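Local coordinates for ABC transporter substrate-binding protein (Vibrio cholerae, PDB 3LKV) that probably serves as the periplasmic substrate-binding component of an ABC transporter, holding a phenylalanine in its pocket, and carries bound zinc ions, at residues A191-D202 against A219-Y230; V231-D242 against A271-A282. All coordinates share one frame; numbering follows the deposited sequence.

Contact 1. Residues A191-D202 against A219-Y230. With ZN (zinc ion), chain E; PHE (phenylalanine), chain B.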
loop_
_atom_site.group_PDB
_atom_site.type_symbol
_atom_site.label_atom_id
_atom_site.label_comp_id
_atom_site.label_asym_id
_atom_site.label_seq_id
_atom_site.Cartn_x
_atom_site.Cartn_y
_atom_site.Cartn_z
ATOM N N ALA A 191 37.319 -9.459 10.061
ATOM C CA ALA A 191 37.352 -8.046 10.392
ATOM C C ALA A 191 38.727 -7.642 10.966
ATOM O O ALA A 191 39.184 -6.563 10.684
ATOM C CB ALA A 191 36.232 -7.674 11.357
ATOM N N GLU A 192 39.400 -8.522 11.690
ATOM C CA GLU A 192 40.693 -8.176 12.296
ATOM C C GLU A 192 41.857 -8.235 11.294
ATOM O O GLU A 192 42.896 -7.604 11.511
ATOM C CB GLU A 192 40.968 -9.049 13.542
ATOM C CG GLU A 192 39.942 -8.804 14.752
ATOM C CD GLU A 192 39.977 -7.381 15.339
ATOM O OE1 GLU A 192 40.585 -6.430 14.754
ATOM O OE2 GLU A 192 39.393 -7.191 16.425
ATOM N N LYS A 193 41.687 -8.970 10.199
ATOM C CA LYS A 193 42.676 -8.958 9.106
ATOM C C LYS A 193 42.375 -7.852 8.082
ATOM O O LYS A 193 43.081 -7.734 7.095
ATOM C CB LYS A 193 42.686 -10.307 8.348
ATOM C CG LYS A 193 42.978 -11.602 9.179
ATOM C CD LYS A 193 42.020 -12.739 8.742
ATOM C CE LYS A 193 42.649 -14.138 8.761
ATOM N NZ LYS A 193 42.954 -14.684 10.111
ATOM N N SER A 194 41.363 -7.020 8.309
ATOM C CA SER A 194 40.995 -6.027 7.316
ATOM C C SER A 194 41.126 -4.645 7.867
ATOM O O SER A 194 40.819 -4.430 9.001
ATOM C CB SER A 194 39.559 -6.259 6.880
ATOM O OG SER A 194 39.421 -7.573 6.393
ATOM N N ASP A 195 41.568 -3.690 7.075
ATOM C CA ASP A 195 41.539 -2.301 7.542
ATOM C C ASP A 195 40.178 -1.710 7.357
ATOM O O ASP A 195 39.844 -0.751 8.025
ATOM C CB ASP A 195 42.601 -1.444 6.839
ATOM C CG ASP A 195 44.029 -1.943 7.122
ATOM O OD1 ASP A 195 44.360 -2.030 8.305
ATOM O OD2 ASP A 195 44.792 -2.274 6.179
ATOM N N VAL A 196 39.374 -2.277 6.458
ATOM C CA VAL A 196 38.015 -1.780 6.215
ATOM C C VAL A 196 37.236 -2.896 5.569
ATOM O O VAL A 196 37.819 -3.710 4.869
ATOM C CB VAL A 196 38.026 -0.527 5.315
ATOM C CG1 VAL A 196 38.764 -0.794 3.976
ATOM C CG2 VAL A 196 36.618 0.012 5.094
ATOM N N ILE A 197 35.940 -2.974 5.830
ATOM C CA ILE A 197 35.090 -3.931 5.168
ATOM C C ILE A 197 34.318 -3.177 4.064
ATOM O O ILE A 197 33.726 -2.092 4.314
ATOM C CB ILE A 197 34.073 -4.522 6.113
ATOM C CG1 ILE A 197 34.733 -5.117 7.387
ATOM C CG2 ILE A 197 33.234 -5.519 5.378
ATOM C CD1 ILE A 197 35.555 -6.297 7.136
ATOM N N TYR A 198 34.353 -3.736 2.868
ATOM C CA TYR A 198 33.593 -3.234 1.760
ATOM C C TYR A 198 32.281 -3.978 1.740
ATOM O O TYR A 198 32.227 -5.159 1.449
ATOM C CB TYR A 198 34.350 -3.468 0.450
ATOM C CG TYR A 198 33.617 -3.022 -0.823
ATOM C CD1 TYR A 198 33.101 -1.756 -0.934
ATOM C CD2 TYR A 198 33.493 -3.865 -1.915
ATOM C CE1 TYR A 198 32.486 -1.326 -2.080
ATOM C CE2 TYR A 198 32.864 -3.435 -3.105
ATOM C CZ TYR A 198 32.361 -2.164 -3.179
ATOM O OH TYR A 198 31.707 -1.726 -4.304
ATOM N N ALA A 199 31.207 -3.275 2.066
ATOM C CA ALA A 199 29.891 -3.886 2.075
ATOM C C ALA A 199 29.345 -3.706 0.641
ATOM O O ALA A 199 28.962 -2.614 0.247
ATOM C CB ALA A 199 28.973 -3.200 3.132
ATOM N N LEU A 200 29.360 -4.759 -0.149
ATOM C CA LEU A 200 28.981 -4.600 -1.533
ATOM C C LEU A 200 27.475 -4.759 -1.802
ATOM O O LEU A 200 26.662 -5.035 -0.903
ATOM C CB LEU A 200 29.836 -5.489 -2.448
ATOM C CG LEU A 200 29.998 -6.947 -2.206
ATOM C CD1 LEU A 200 28.684 -7.457 -2.061
ATOM C CD2 LEU A 200 30.708 -7.616 -3.365
ATOM N N ILE A 201 27.142 -4.515 -3.065
ATOM C CA ILE A 201 25.795 -4.684 -3.610
ATOM C C ILE A 201 25.494 -6.172 -3.753
ATOM O O ILE A 201 25.576 -6.782 -4.853
ATOM C CB ILE A 201 25.655 -3.896 -4.923
ATOM C CG1 ILE A 201 25.926 -2.422 -4.650
ATOM C CG2 ILE A 201 24.235 -4.084 -5.624
ATOM C CD1 ILE A 201 25.004 -1.763 -3.574
ATOM N N ASP A 202 25.126 -6.732 -2.614
ATOM C CA ASP A 202 24.778 -8.133 -2.501
ATOM C C ASP A 202 23.565 -8.177 -1.582
ATOM O O ASP A 202 23.594 -7.575 -0.525
ATOM C CB ASP A 202 25.981 -8.843 -1.875
ATOM C CG ASP A 202 25.724 -10.273 -1.435
ATOM O OD1 ASP A 202 24.743 -10.533 -0.672
ATOM O OD2 ASP A 202 26.584 -11.153 -1.822
ATOM N N ALA A 219 35.336 -5.490 16.121
ATOM C CA ALA A 219 36.745 -5.470 15.702
ATOM C C ALA A 219 37.316 -4.061 15.471
ATOM O O ALA A 219 38.459 -3.906 15.113
ATOM C CB ALA A 219 36.933 -6.360 14.445
ATOM N N LYS A 220 36.508 -3.041 15.706
ATOM C CA LYS A 220 36.871 -1.660 15.486
ATOM C C LYS A 220 37.353 -1.463 14.069
ATOM O O LYS A 220 38.336 -0.804 13.838
ATOM C CB LYS A 220 37.954 -1.243 16.487
ATOM C CG LYS A 220 37.494 -1.450 17.964
ATOM C CD LYS A 220 38.606 -1.874 18.898
ATOM C CE LYS A 220 38.683 -0.983 20.138
ATOM N NZ LYS A 220 37.560 -1.197 21.090
ATOM N N THR A 221 36.663 -2.086 13.121
ATOM C CA THR A 221 36.985 -1.981 11.717
ATOM C C THR A 221 35.847 -1.195 11.039
ATOM O O THR A 221 34.687 -1.480 11.294
ATOM C CB THR A 221 37.085 -3.363 11.168
ATOM O OG1 THR A 221 38.184 -3.976 11.832
ATOM C CG2 THR A 221 37.255 -3.395 9.612
ATOM N N PRO A 222 36.182 -0.173 10.245
ATOM C CA PRO A 222 35.164 0.587 9.548
ATOM C C PRO A 222 34.587 -0.211 8.401
ATOM O O PRO A 222 35.273 -1.080 7.898
ATOM C CB PRO A 222 35.926 1.749 8.988
ATOM C CG PRO A 222 37.374 1.321 8.990
ATOM C CD PRO A 222 37.513 0.455 10.155
ATOM N N VAL A 223 33.350 0.085 8.025
ATOM C CA VAL A 223 32.682 -0.482 6.854
ATOM C C VAL A 223 32.425 0.653 5.863
ATOM O O VAL A 223 31.902 1.687 6.240
ATOM C CB VAL A 223 31.346 -1.127 7.302
ATOM C CG1 VAL A 223 30.494 -1.638 6.113
ATOM C CG2 VAL A 223 31.636 -2.216 8.273
ATOM N N PHE A 224 32.830 0.465 4.613
ATOM C CA PHE A 224 32.493 1.369 3.527
ATOM C C PHE A 224 31.355 0.716 2.746
ATOM O O PHE A 224 31.451 -0.459 2.387
ATOM C CB PHE A 224 33.671 1.587 2.576
ATOM C CG PHE A 224 33.334 2.477 1.433
ATOM C CD1 PHE A 224 33.417 3.837 1.561
ATOM C CD2 PHE A 224 32.824 1.952 0.276
ATOM C CE1 PHE A 224 33.011 4.673 0.527
ATOM C CE2 PHE A 224 32.417 2.769 -0.776
ATOM C CZ PHE A 224 32.510 4.130 -0.659
ATOM N N GLY A 225 30.298 1.483 2.489
ATOM C CA GLY A 225 29.105 0.962 1.862
ATOM C C GLY A 225 28.954 1.284 0.381
ATOM O O GLY A 225 29.172 2.412 -0.058
ATOM N N ALA A 226 28.511 0.318 -0.391
ATOM C CA ALA A 226 28.226 0.558 -1.823
ATOM C C ALA A 226 26.800 1.099 -1.989
ATOM O O ALA A 226 26.361 1.443 -3.099
ATOM C CB ALA A 226 28.457 -0.750 -2.611
ATOM N N ALA A 227 26.074 1.153 -0.884
ATOM C CA ALA A 227 24.682 1.608 -0.874
ATOM C C ALA A 227 24.488 2.542 0.306
ATOM O O ALA A 227 24.994 2.284 1.389
ATOM C CB ALA A 227 23.708 0.410 -0.749
ATOM N N THR A 228 23.684 3.560 0.103
ATOM C CA THR A 228 23.299 4.548 1.135
ATOM C C THR A 228 22.598 3.918 2.323
ATOM O O THR A 228 22.820 4.325 3.468
ATOM C CB THR A 228 22.373 5.575 0.518
ATOM O OG1 THR A 228 23.032 6.133 -0.608
ATOM C CG2 THR A 228 21.990 6.682 1.491
ATOM N N SER A 229 21.763 2.920 2.064
ATOM C CA SER A 229 21.105 2.203 3.145
ATOM C C SER A 229 22.174 1.657 4.120
ATOM O O SER A 229 21.919 1.512 5.305
ATOM C CB SER A 229 20.200 1.084 2.609
ATOM O OG SER A 229 20.914 0.209 1.706
ATOM N N TYR A 230 23.380 1.385 3.646
ATOM C CA TYR A 230 24.375 0.856 4.577
ATOM C C TYR A 230 24.924 1.931 5.549
ATOM O O TYR A 230 25.209 1.612 6.704
ATOM C CB TYR A 230 25.517 0.190 3.849
ATOM C CG TYR A 230 25.148 -0.947 2.916
ATOM C CD1 TYR A 230 23.953 -1.615 3.010
ATOM C CD2 TYR A 230 26.069 -1.401 1.994
ATOM C CE1 TYR A 230 23.647 -2.643 2.160
ATOM C CE2 TYR A 230 25.802 -2.453 1.157
ATOM C CZ TYR A 230 24.588 -3.062 1.224
ATOM O OH TYR A 230 24.358 -4.101 0.370
HETATM ZN ZN ZN E . 40.221 -4.532 11.065
HETATM N N PHE B . 22.075 -4.975 -7.575
HETATM C CA PHE B . 21.623 -6.092 -6.653
HETATM C C PHE B . 21.277 -7.337 -7.515
HETATM O O PHE B . 21.752 -7.379 -8.688
HETATM C CB PHE B . 20.467 -5.655 -5.741
HETATM C CG PHE B . 20.916 -4.777 -4.577
HETATM C CD1 PHE B . 21.624 -5.334 -3.496
HETATM C CD2 PHE B . 20.665 -3.423 -4.565
HETATM C CE1 PHE B . 22.060 -4.560 -2.469
HETATM C CE2 PHE B . 21.087 -2.640 -3.533
HETATM C CZ PHE B . 21.793 -3.179 -2.478
HETATM O OXT PHE B . 20.594 -8.301 -7.103
HETATM O O HOH W 1 42.242 -4.859 12.459
HETATM O O HOH W 2 40.578 -2.266 11.369
#

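Contact 2. Residues V231-D242 against A271-A282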
loop_
_atom_site.group_PDB
_atom_site.type_symbol
_atom_site.label_atom_id
_atom_site.label_comp_id
_atom_site.label_asym_id
_atom_site.label_seq_id
_atom_site.Cartn_x
_atom_site.Cartn_y
_atom_site.Cartn_z
ATOM N N VAL A 231 25.036 3.180 5.090
ATOM C CA VAL A 231 25.559 4.285 5.898
ATOM C C VAL A 231 24.538 4.587 6.981
ATOM O O VAL A 231 24.897 4.815 8.155
ATOM C CB VAL A 231 25.921 5.538 5.047
ATOM C CG1 VAL A 231 24.680 6.225 4.510
ATOM C CG2 VAL A 231 26.645 6.552 5.861
ATOM N N GLU A 232 23.261 4.488 6.611
ATOM C CA GLU A 232 22.163 4.648 7.564
ATOM C C GLU A 232 22.323 3.683 8.750
ATOM O O GLU A 232 21.915 4.023 9.859
ATOM C CB GLU A 232 20.783 4.472 6.885
ATOM C CG GLU A 232 20.305 5.732 6.110
ATOM C CD GLU A 232 19.270 5.451 4.989
ATOM O OE1 GLU A 232 18.642 4.364 4.952
ATOM O OE2 GLU A 232 19.082 6.346 4.137
ATOM N N ARG A 233 22.949 2.511 8.556
ATOM C CA ARG A 233 23.053 1.536 9.649
ATOM C C ARG A 233 24.408 1.513 10.295
ATOM O O ARG A 233 24.671 0.603 11.067
ATOM C CB ARG A 233 22.774 0.120 9.132
ATOM C CG ARG A 233 21.378 -0.091 8.605
ATOM C CD ARG A 233 20.327 0.074 9.693
ATOM N NE ARG A 233 19.043 -0.045 9.016
ATOM C CZ ARG A 233 17.836 0.180 9.544
ATOM N NH1 ARG A 233 16.754 -0.005 8.771
ATOM N NH2 ARG A 233 17.699 0.576 10.820
ATOM N N GLY A 234 25.298 2.429 9.925
ATOM C CA GLY A 234 26.617 2.523 10.586
ATOM C C GLY A 234 27.896 2.338 9.783
ATOM O O GLY A 234 28.974 2.414 10.340
ATOM N N ALA A 235 27.801 2.109 8.481
ATOM C CA ALA A 235 28.965 2.269 7.622
ATOM C C ALA A 235 29.469 3.713 7.796
ATOM O O ALA A 235 28.685 4.628 7.968
ATOM C CB ALA A 235 28.603 2.005 6.152
ATOM N N ILE A 236 30.764 3.929 7.733
ATOM C CA ILE A 236 31.273 5.307 7.840
ATOM C C ILE A 236 31.011 6.212 6.625
ATOM O O ILE A 236 30.878 7.427 6.756
ATOM C CB ILE A 236 32.752 5.325 8.197
ATOM C CG1 ILE A 236 33.617 4.720 7.104
ATOM C CG2 ILE A 236 32.940 4.597 9.508
ATOM C CD1 ILE A 236 35.114 4.851 7.416
ATOM N N ALA A 237 30.896 5.612 5.453
ATOM C CA ALA A 237 30.734 6.359 4.250
ATOM C C ALA A 237 30.092 5.440 3.242
ATOM O O ALA A 237 30.198 4.206 3.367
ATOM C CB ALA A 237 32.065 6.820 3.751
ATOM N N SER A 238 29.474 6.015 2.221
ATOM C CA SER A 238 28.974 5.216 1.106
ATOM C C SER A 238 28.930 6.010 -0.159
ATOM O O SER A 238 28.848 7.247 -0.121
ATOM C CB SER A 238 27.579 4.693 1.426
ATOM O OG SER A 238 26.679 5.777 1.588
ATOM N N LEU A 239 28.942 5.322 -1.293
ATOM C CA LEU A 239 28.779 6.009 -2.572
ATOM C C LEU A 239 27.791 5.241 -3.450
ATOM O O LEU A 239 28.172 4.545 -4.392
ATOM C CB LEU A 239 30.137 6.201 -3.262
ATOM C CG LEU A 239 30.145 7.013 -4.546
ATOM C CD1 LEU A 239 29.772 8.462 -4.212
ATOM C CD2 LEU A 239 31.504 6.927 -5.260
ATOM N N GLY A 240 26.517 5.362 -3.125
ATOM C CA GLY A 240 25.502 4.517 -3.754
ATOM C C GLY A 240 24.568 5.273 -4.673
ATOM O O GLY A 240 24.539 6.508 -4.686
ATOM N N PHE A 241 23.778 4.527 -5.426
ATOM C CA PHE A 241 22.748 5.129 -6.287
ATOM C C PHE A 241 21.526 5.468 -5.468
ATOM O O PHE A 241 21.392 5.077 -4.294
ATOM C CB PHE A 241 22.335 4.157 -7.398
ATOM C CG PHE A 241 23.455 3.790 -8.307
ATOM C CD1 PHE A 241 24.011 4.737 -9.125
ATOM C CD2 PHE A 241 23.983 2.507 -8.313
ATOM C CE1 PHE A 241 25.109 4.405 -9.958
ATOM C CE2 PHE A 241 25.025 2.189 -9.143
ATOM C CZ PHE A 241 25.607 3.146 -9.963
ATOM N N ASP A 242 20.638 6.203 -6.116
ATOM C CA ASP A 242 19.354 6.569 -5.551
ATOM C C ASP A 242 18.350 5.533 -6.085
ATOM O O ASP A 242 17.922 5.617 -7.222
ATOM C CB ASP A 242 18.977 8.004 -5.977
ATOM C CG ASP A 242 17.615 8.430 -5.450
ATOM O OD1 ASP A 242 16.817 7.568 -4.985
ATOM O OD2 ASP A 242 17.343 9.636 -5.504
ATOM N N ALA A 271 22.573 2.751 -14.429
ATOM C CA ALA A 271 22.462 3.886 -13.510
ATOM C C ALA A 271 23.756 4.715 -13.457
ATOM O O ALA A 271 24.855 4.189 -13.640
ATOM C CB ALA A 271 22.114 3.438 -12.129
ATOM N N LYS A 272 23.602 6.019 -13.217
ATOM C CA LYS A 272 24.760 6.949 -13.078
ATOM C C LYS A 272 24.554 7.910 -11.899
ATOM O O LYS A 272 23.442 8.057 -11.388
ATOM C CB LYS A 272 24.965 7.759 -14.356
ATOM C CG LYS A 272 25.156 6.932 -15.649
ATOM C CD LYS A 272 26.542 6.218 -15.733
ATOM C CE LYS A 272 26.633 5.295 -17.012
ATOM N NZ LYS A 272 27.935 4.578 -17.169
ATOM N N GLY A 273 25.634 8.542 -11.453
ATOM C CA GLY A 273 25.541 9.549 -10.387
ATOM C C GLY A 273 25.207 8.943 -9.038
ATOM O O GLY A 273 24.052 8.656 -8.727
ATOM N N SER A 274 26.227 8.741 -8.229
ATOM C CA SER A 274 26.039 8.166 -6.920
ATOM C C SER A 274 26.158 9.302 -5.924
ATOM O O SER A 274 26.825 10.268 -6.204
ATOM C CB SER A 274 27.108 7.096 -6.685
ATOM O OG SER A 274 27.202 6.194 -7.790
ATOM N N ASP A 275 25.515 9.213 -4.764
ATOM C CA ASP A 275 25.672 10.280 -3.763
ATOM C C ASP A 275 26.673 9.843 -2.705
ATOM O O ASP A 275 26.570 8.750 -2.149
ATOM C CB ASP A 275 24.342 10.644 -3.104
ATOM C CG ASP A 275 23.293 11.108 -4.116
ATOM O OD1 ASP A 275 23.584 12.082 -4.840
ATOM O OD2 ASP A 275 22.211 10.473 -4.203
ATOM N N LEU A 276 27.645 10.709 -2.451
ATOM C CA LEU A 276 28.606 10.535 -1.385
ATOM C C LEU A 276 27.973 10.911 -0.071
ATOM O O LEU A 276 27.604 12.054 0.127
ATOM C CB LEU A 276 29.828 11.413 -1.660
ATOM C CG LEU A 276 30.971 11.395 -0.643
ATOM C CD1 LEU A 276 31.277 9.983 -0.184
ATOM C CD2 LEU A 276 32.274 12.153 -1.222
ATOM N N VAL A 277 27.834 9.946 0.826
ATOM C CA VAL A 277 27.247 10.172 2.139
ATOM C C VAL A 277 28.259 9.714 3.201
ATOM O O VAL A 277 28.949 8.726 2.982
ATOM C CB VAL A 277 25.948 9.388 2.260
ATOM C CG1 VAL A 277 25.344 9.543 3.654
ATOM C CG2 VAL A 277 24.952 9.790 1.094
ATOM N N ILE A 278 28.375 10.457 4.311
ATOM C CA ILE A 278 29.345 10.182 5.400
ATOM C C ILE A 278 28.605 10.025 6.717
ATOM O O ILE A 278 27.728 10.828 7.025
ATOM C CB ILE A 278 30.365 11.338 5.618
ATOM C CG1 ILE A 278 31.147 11.656 4.352
ATOM C CG2 ILE A 278 31.334 11.003 6.757
ATOM C CD1 ILE A 278 31.654 10.437 3.604
ATOM N N ASN A 279 28.945 8.999 7.490
ATOM C CA ASN A 279 28.404 8.851 8.824
ATOM C C ASN A 279 29.435 9.296 9.873
ATOM O O ASN A 279 30.264 8.505 10.343
ATOM C CB ASN A 279 27.927 7.437 9.077
ATOM C CG ASN A 279 27.084 7.343 10.317
ATOM O OD1 ASN A 279 27.198 8.174 11.232
ATOM N ND2 ASN A 279 26.214 6.347 10.365
ATOM N N LYS A 280 29.340 10.575 10.256
ATOM C CA LYS A 280 30.335 11.238 11.171
ATOM C C LYS A 280 30.300 10.583 12.520
ATOM O O LYS A 280 31.338 10.264 13.084
ATOM C CB LYS A 280 30.025 12.727 11.361
ATOM C CG LYS A 280 30.646 13.731 10.364
ATOM C CD LYS A 280 29.773 15.064 10.344
ATOM C CE LYS A 280 30.583 16.386 10.524
ATOM N NZ LYS A 280 29.687 17.605 10.374
ATOM N N THR A 281 29.102 10.373 13.037
ATOM C CA THR A 281 28.956 9.697 14.308
ATOM C C THR A 281 29.685 8.368 14.280
ATOM O O THR A 281 30.655 8.188 15.010
ATOM C CB THR A 281 27.491 9.460 14.625
ATOM O OG1 THR A 281 26.765 10.606 14.187
ATOM C CG2 THR A 281 27.278 9.215 16.098
ATOM N N ALA A 282 29.262 7.449 13.409
ATOM C CA ALA A 282 29.911 6.143 13.347
ATOM C C ALA A 282 31.444 6.262 13.222
ATOM O O ALA A 282 32.142 5.455 13.798
ATOM C CB ALA A 282 29.343 5.308 12.185
HETATM O O HOH W 3 25.510 6.660 -0.747
#

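Contact 1. Residues A191-D202 against A219-Y230
Ala219 meets residues 191-202 through its methyl group: CB sits 3.4 Å from Ala191 CB, tighter than usual carbon contact, and the bent side chain of Glu192 lays its carboxylate alongside the same methyl. Lys220, with positive phi, closes a Schellman motif after helix 209-218 and turns the chain toward the metal. There Thr221 OG1 binds zinc at 2.2 Å. Its chi1 of -64° keeps OG1 beside the backbone N and on the metal, while CG2 packs across Ile197 CG1. The carbonyl oxygens of Ala191 and Ser194, brought together by a type I turn, and two waters complete the ligands found on the ion; one of these waters also donates to Glu192 O. Pro222 rests its ring edge, CG and CD, on Asp195 O, and its own carbonyl receives Ile197 N. From here strands 223-225 and 196-199 run parallel, neighbours in the mixed sheet of the C-terminal lobe of a periplasmic binding protein fold, joined by a crossover through helices 203-207 and 209-218. Val223 CG1 touches Ala199 CB on one face of the sheet. Phe224 is bonded through both its backbone N and its O: N to Ile197 O at 2.7 Å, and O from Ala199 N at 2.8 Å. On the other face its ring lies beside that of Tyr198, pointing the same way and meeting it edge to edge, CD2 to CD1 at 3.9 Å; both aromatics also reach His129, which hydrogen-bonds Tyr198 OH. Ala226 N extends the pairing to Ala199 O, and its CB packs against Ile201 CG1. Ala227 CB touches Ile201 CD1 and covers one face of the Tyr230 ring. The Tyr230 hydroxyl donates to Leu200 O at 2.8 Å, tilted 31° from the carbonyl plane, beside the bound phenylalanine, which Ile201 and Asp202 also line.

Contact 2. Residues V231-D242 against A271-A282
An antiparallel strand pair forms this contact at one margin of the mixed sheet, where the outermost strand 275-278 runs against 237-240. Ser238 and Val277 make the central hydrogen-bonded pair, with Val277 N to Ser238 O at 3.0 Å and Ser238 N to Val277 O at 2.9 Å. At Gly240 and Asp275 just one direct bond forms, Asp275 N to Gly240 O; a water takes the other place, accepting from Gly240 N, donating to Asp275 O and bonding Ser238 OG as well. Beside Ala237 and Leu239, Ile278 and Leu276 face helices 126-136 and 292-297: Ile278 CD1 meets Ala237 CB, and Leu239 CD1 lies over the backbone of Leu276. This last strand is the sheet's single antiparallel member, the others being parallel as in the alternating alpha/beta lobes of periplasmic binding proteins. On the opposite face, Val231 CG1 presses on Val277 CG1 at a tight 3.5 Å, the two side chains at about a right angle. Asn279 joins two helix ends. With CG anti to N (chi1 -167°), its ND2 reaches Val231 O at 3.0 Å, from the opposite face of that carbonyl to Gly234 N, whose bond belongs to the Schellman motif ending helix 228-232; Asn279 OD1 accepts from Ala282 N, the capping bond of helix 280-285. At the far end Ala271 CB sits over one face of the Phe241 ring, 3.9 Å from its centroid, a CH-pi contact.

How the contacts relate
From the N terminus, contact 1 closes first: its short, helical loop closes between 196-199 and 223-225. Contact 2 opens directly afterwards, so the two follow in series without nesting or crossing. Its longer loop leaves strand 237-240 and travels by helix 243-258 and strand 269-270, which belongs to the parallel sheet of the other lobe, before 275-278 comes back antiparallel. Helix 228-232 is shared between them. Strands 223-225 and 237-240 are neighbours, with Gly225 N to Ala237 O and Ile236 N to Val223 O as probable hydrogen bonds, so four consecutive strands of one sheet are joined.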